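Choline dehydrogenase and related flavoproteins (Aspergillus oryzae, PDB 3Q9T) is a formate oxidase of the glucose-methanol-choline oxidoreductase family that carries 8-formyl-FAD, a modified flavin, at its catalytic site. Local coordinates at residues S143-L146 and E147-G150; E161-D164 and E165-P168. All blocks are in the same frame, centred on the assembly; numbering follows the deposited sequence.

Contact 1 (S143-L146 and E147-G150)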
ATOM      1  N   SER A 143      23.207 -38.965   5.455  1.00 28.61           N
ATOM      2  CA  SER A 143      22.813 -40.361   5.414  1.00 21.57           C
ATOM      3  C   SER A 143      22.606 -40.843   3.990  1.00 30.83           C
ATOM      4  O   SER A 143      21.965 -40.168   3.179  1.00 30.55           O
ATOM      5  CB  SER A 143      21.550 -40.583   6.242  1.00 22.74           C
ATOM      6  OG  SER A 143      21.052 -41.901   6.091  1.00 27.20           O
ATOM      7  N   PRO A 144      23.165 -42.017   3.673  1.00 30.36           N
ATOM      8  CA  PRO A 144      22.980 -42.555   2.327  1.00 20.07           C
ATOM      9  C   PRO A 144      21.512 -42.875   2.043  1.00 22.89           C
ATOM     10  O   PRO A 144      21.138 -42.983   0.881  1.00 24.77           O
ATOM     11  CB  PRO A 144      23.851 -43.827   2.322  1.00 28.52           C
ATOM     12  CG  PRO A 144      24.130 -44.145   3.758  1.00 25.47           C
ATOM     13  CD  PRO A 144      24.078 -42.833   4.495  1.00 25.32           C
ATOM     14  N   GLU A 145      20.689 -43.010   3.081  1.00 23.85           N
ATOM     15  CA  GLU A 145      19.252 -43.200   2.881  1.00 24.38           C
ATOM     16  C   GLU A 145      18.673 -42.049   2.047  1.00 26.74           C
ATOM     17  O   GLU A 145      17.802 -42.259   1.216  1.00 34.42           O
ATOM     18  CB  GLU A 145      18.513 -43.289   4.228  1.00 27.24           C
ATOM     19  CG  GLU A 145      18.887 -44.499   5.093  1.00 28.88           C
ATOM     20  CD  GLU A 145      18.031 -44.638   6.365  1.00 42.28           C
ATOM     21  OE1 GLU A 145      16.792 -44.440   6.300  1.00 43.07           O
ATOM     22  OE2 GLU A 145      18.604 -44.958   7.434  1.00 41.76           O
ATOM     23  N   LEU A 146      19.177 -40.837   2.266  1.00 29.91           N
ATOM     24  CA  LEU A 146      18.634 -39.636   1.630  1.00 25.14           C
ATOM     25  C   LEU A 146      18.827 -39.622   0.119  1.00 29.44           C
ATOM     26  O   LEU A 146      18.305 -38.739  -0.574  1.00 24.27           O
ATOM     27  CB  LEU A 146      19.265 -38.377   2.228  1.00 24.10           C
ATOM     28  CG  LEU A 146      18.494 -37.587   3.285  1.00 36.84           C
ATOM     29  CD1 LEU A 146      17.347 -38.359   3.924  1.00 26.99           C
ATOM     30  CD2 LEU A 146      19.459 -37.075   4.336  1.00 38.89           C
ATOM     31  N   GLU A 147      19.561 -40.592  -0.420  1.00 30.28           N
ATOM     32  CA  GLU A 147      19.730 -40.574  -1.869  1.00 30.00           C
ATOM     33  C   GLU A 147      18.447 -40.957  -2.610  1.00 21.57           C
ATOM     34  O   GLU A 147      18.316 -40.735  -3.819  1.00 28.18           O
ATOM     35  CB  GLU A 147      20.982 -41.335  -2.340  1.00 43.36           C
ATOM     36  CG  GLU A 147      20.974 -42.833  -2.184  1.00 47.82           C
ATOM     37  CD  GLU A 147      22.307 -43.441  -2.614  1.00 61.16           C
ATOM     38  OE1 GLU A 147      22.467 -43.713  -3.835  1.00 54.77           O
ATOM     39  OE2 GLU A 147      23.189 -43.624  -1.732  1.00 45.43           O
ATOM     40  N   LYS A 148      17.476 -41.473  -1.864  1.00 26.61           N
ATOM     41  CA  LYS A 148      16.169 -41.797  -2.432  1.00 28.89           C
ATOM     42  C   LYS A 148      15.369 -40.555  -2.843  1.00 32.04           C
ATOM     43  O   LYS A 148      14.304 -40.679  -3.464  1.00 28.02           O
ATOM     44  CB  LYS A 148      15.338 -42.568  -1.420  1.00 26.03           C
ATOM     45  CG  LYS A 148      14.853 -41.694  -0.278  1.00 27.38           C
ATOM     46  CD  LYS A 148      14.131 -42.522   0.773  1.00 28.35           C
ATOM     47  CE  LYS A 148      14.229 -41.847   2.139  1.00 42.48           C
ATOM     48  NZ  LYS A 148      14.117 -42.825   3.262  1.00 30.84           N
ATOM     49  N   ILE A 149      15.842 -39.361  -2.484  1.00 26.21           N
ATOM     50  CA  ILE A 149      15.069 -38.173  -2.837  1.00 24.08           C
ATOM     51  C   ILE A 149      15.254 -37.756  -4.290  1.00 25.85           C
ATOM     52  O   ILE A 149      14.451 -36.996  -4.810  1.00 23.66           O
ATOM     53  CB  ILE A 149      15.243 -36.984  -1.866  1.00 23.12           C
ATOM     54  CG1 ILE A 149      16.571 -36.272  -2.069  1.00 19.29           C
ATOM     55  CG2 ILE A 149      15.083 -37.431  -0.432  1.00 31.53           C
ATOM     56  CD1 ILE A 149      16.661 -35.010  -1.225  1.00 26.65           C
ATOM     57  N   GLY A 150      16.277 -38.301  -4.947  1.00 31.00           N
ATOM     58  CA  GLY A 150      16.471 -38.111  -6.379  1.00 28.28           C
ATOM     59  C   GLY A 150      16.160 -39.349  -7.222  1.00 27.68           C
ATOM     60  O   GLY A 150      16.797 -40.385  -7.078  1.00 28.78           O
TER
HETATM   61  O   HOH W   1      15.591 -41.940   5.926  1.00 28.94           O
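The backbone of P144, E145 and L146 is tied to that of E147, K148 and I149 by three successive i to i+3 hydrogen bonds, the pattern of a 3-10 helix running from 144 to 149. E147 N donates to P144 O at 3.1 Å, and K148 N to E145 O and I149 N to L146 O follow one residue on each time, all three nearly straight. Ahead of them S143 OG accepts from E145 N at 3.2 Å, an ST turn where the helix begins.

Side chains fold back over the same carbonyls. In E147 the first torsion sets CG between the backbone N and the carbonyl carbon (chi1 69°), which brings CG to 3.1 Å from P144 O; the extended chain then carries OE2 to 4.1 Å from P144 CB. K148 has a similar first torsion and lays its methylenes over E145 O, with CG at 3.4 Å. I149 straddles L146 O, its CG1 and CG2 branches at 3.4 and 3.5 Å from that oxygen.

Charge enters on the E145 and K148 side. E145 OE1 and K148 NZ stand 4.4 Å apart, too far for a salt bridge, and a water joins them by donating to OE1 and accepting from NZ. The lysine makes its salt bridge with D190 instead. L146 and I149 are buried, L146 against Y135 and H159, I149 against Y135 and I157.

Chemically, the 3-10 helix is two-sided: the apolar side chains of L146 and I149 pack on strands 133-136 and 155-159, while K148 links it through its charge to D190. E145, reached through water, probably adds only a modest electrostatic pull on the ammonium group.

Contact 2 (E161-D164 and E165-P168); sequences ELID and EMAP
I163 and M166 meet through both backbone and side chain at the turn that leads into helix 167-179. Two i to i+3 hydrogen bonds close this turn. M166 N donates to I163 O at 3.0 Å, noticeably bent at 140°, and A167 N donates to D164 O at the same length but much straighter (165°).

The apolar part is small. I163 directs its CB toward the turn, where it lies 4.0 Å from M166 CG, and the CG2 branch of the isoleucine touches the same methylene. M166 chi1 of -72° places CG beside its own backbone N, within reach of I163; the bends at chi2 and chi3 then lead the thioether away. One residue on, A167 CB rests 3.3 Å from D164 O, and the ring of P168 brings CD near that oxygen too.

Around the turn, I163 O also accepts from NH1 of R170, in the first turn of helix 167-179, and I163 N donates to the carboxylate (OE2) of E354. M166 packs on E354 and on M322, and P168 on F320. E161, at the start of the loop, is held by the backbone amides of R205 and G206 and lies against strand 195-204. The turn thus ends the loop that leads from strand 155-159 into helix 167-179, with E354 of strand 353-358 beside it.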
ATOM      1  N   GLU A 161      25.536 -26.642  -0.428  1.00 25.23           N
ATOM      2  CA  GLU A 161      26.993 -26.753  -0.462  1.00 26.06           C
ATOM      3  C   GLU A 161      27.508 -25.748   0.551  1.00 25.37           C
ATOM      4  O   GLU A 161      27.577 -24.550   0.268  1.00 20.53           O
ATOM      5  CB  GLU A 161      27.511 -26.500  -1.892  1.00 23.27           C
ATOM      6  CG  GLU A 161      26.884 -27.507  -2.894  1.00 22.45           C
ATOM      7  CD  GLU A 161      27.185 -27.243  -4.376  1.00 29.79           C
ATOM      8  OE1 GLU A 161      27.397 -28.235  -5.119  1.00 29.47           O
ATOM      9  OE2 GLU A 161      27.180 -26.067  -4.811  1.00 24.16           O
ATOM     10  N   LEU A 162      27.832 -26.244   1.748  1.00 16.26           N
ATOM     11  CA  LEU A 162      28.038 -25.394   2.912  1.00 19.50           C
ATOM     12  C   LEU A 162      29.158 -24.371   2.749  1.00 30.13           C
ATOM     13  O   LEU A 162      30.235 -24.698   2.252  1.00 32.42           O
ATOM     14  CB  LEU A 162      28.269 -26.251   4.160  1.00 18.23           C
ATOM     15  CG  LEU A 162      27.027 -27.047   4.549  1.00 24.13           C
ATOM     16  CD1 LEU A 162      27.317 -28.038   5.675  1.00 24.25           C
ATOM     17  CD2 LEU A 162      25.872 -26.099   4.915  1.00 21.00           C
ATOM     18  N   ILE A 163      28.890 -23.132   3.158  1.00 23.33           N
ATOM     19  CA  ILE A 163      29.920 -22.091   3.208  1.00 26.99           C
ATOM     20  C   ILE A 163      30.830 -22.302   4.425  1.00 27.79           C
ATOM     21  O   ILE A 163      30.337 -22.310   5.556  1.00 23.91           O
ATOM     22  CB  ILE A 163      29.282 -20.692   3.365  1.00 27.01           C
ATOM     23  CG1 ILE A 163      28.322 -20.410   2.210  1.00 32.01           C
ATOM     24  CG2 ILE A 163      30.366 -19.613   3.445  1.00 26.19           C
ATOM     25  CD1 ILE A 163      27.571 -19.080   2.339  1.00 21.49           C
ATOM     26  N   ASP A 164      32.143 -22.448   4.214  1.00 29.00           N
ATOM     27  CA  ASP A 164      33.061 -22.720   5.340  1.00 35.05           C
ATOM     28  C   ASP A 164      33.006 -21.687   6.482  1.00 27.56           C
ATOM     29  O   ASP A 164      32.905 -22.050   7.653  1.00 25.92           O
ATOM     30  CB  ASP A 164      34.506 -22.897   4.855  1.00 38.05           C
ATOM     31  CG  ASP A 164      34.724 -24.233   4.154  1.00 59.53           C
ATOM     32  OD1 ASP A 164      35.679 -24.351   3.353  1.00 54.85           O
ATOM     33  OD2 ASP A 164      33.931 -25.172   4.399  1.00 57.36           O
ATOM     34  N   GLU A 165      33.076 -20.411   6.122  1.00 28.73           N
ATOM     35  CA  GLU A 165      33.029 -19.318   7.082  1.00 30.21           C
ATOM     36  C   GLU A 165      31.756 -19.313   7.929  1.00 29.18           C
ATOM     37  O   GLU A 165      31.742 -18.770   9.032  1.00 35.09           O
ATOM     38  CB  GLU A 165      33.161 -17.998   6.338  1.00 31.11           C
ATOM     39  CG  GLU A 165      33.041 -16.767   7.209  1.00 50.31           C
ATOM     40  CD  GLU A 165      33.328 -15.487   6.439  1.00 51.18           C
ATOM     41  OE1 GLU A 165      33.439 -15.556   5.192  1.00 51.18           O
ATOM     42  OE2 GLU A 165      33.448 -14.417   7.080  1.00 57.31           O
ATOM     43  N   MET A 166      30.691 -19.931   7.430  1.00 28.02           N
ATOM     44  CA  MET A 166      29.430 -19.981   8.175  1.00 25.04           C
ATOM     45  C   MET A 166      29.293 -21.168   9.131  1.00 27.70           C
ATOM     46  O   MET A 166      28.267 -21.301   9.807  1.00 22.38           O
ATOM     47  CB  MET A 166      28.224 -19.959   7.225  1.00 22.93           C
ATOM     48  CG  MET A 166      27.969 -18.614   6.562  1.00 21.14           C
ATOM     49  SD  MET A 166      27.744 -17.230   7.705  1.00 24.36           S
ATOM     50  CE  MET A 166      29.376 -16.467   7.638  1.00 21.06           C
ATOM     51  N   ALA A 167      30.309 -22.031   9.185  1.00 18.99           N
ATOM     52  CA  ALA A 167      30.275 -23.175  10.105  1.00 28.64           C
ATOM     53  C   ALA A 167      30.007 -22.799  11.580  1.00 21.55           C
ATOM     54  O   ALA A 167      29.156 -23.413  12.229  1.00 28.82           O
ATOM     55  CB  ALA A 167      31.558 -24.043   9.967  1.00 23.39           C
ATOM     56  N   PRO A 168      30.734 -21.801  12.114  1.00 22.46           N
ATOM     57  CA  PRO A 168      30.457 -21.308  13.478  1.00 23.63           C
ATOM     58  C   PRO A 168      29.002 -20.835  13.665  1.00 26.84           C
ATOM     59  O   PRO A 168      28.383 -21.075  14.709  1.00 20.38           O
ATOM     60  CB  PRO A 168      31.417 -20.127  13.621  1.00 22.69           C
ATOM     61  CG  PRO A 168      32.571 -20.477  12.723  1.00 23.31           C
ATOM     62  CD  PRO A 168      31.919 -21.142  11.525  1.00 24.09           C
TER

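Contacts 1 and 2 come in series along the chain, on either side of strand 155-159: residues 143-150 lie in the connection from strand 133-136, and residues 161-168 lead from that strand into helix 167-179. Their centres are 22 Å apart and their nearest atoms about 12 Å, so they do not touch. The shared element is the large mixed sheet, in which 155-159 pairs with 133-136 and 195-204. Contact 1 packs on strands 133-136 and 155-159, with the side chain of I149 about 13 Å from the bound 8-formyl-FAD; contact 2 borders strands 195-204 and 353-358, away from the annotated FAD sites. A 3-10 helix and a helix-starting turn thus flank one strand in sequence.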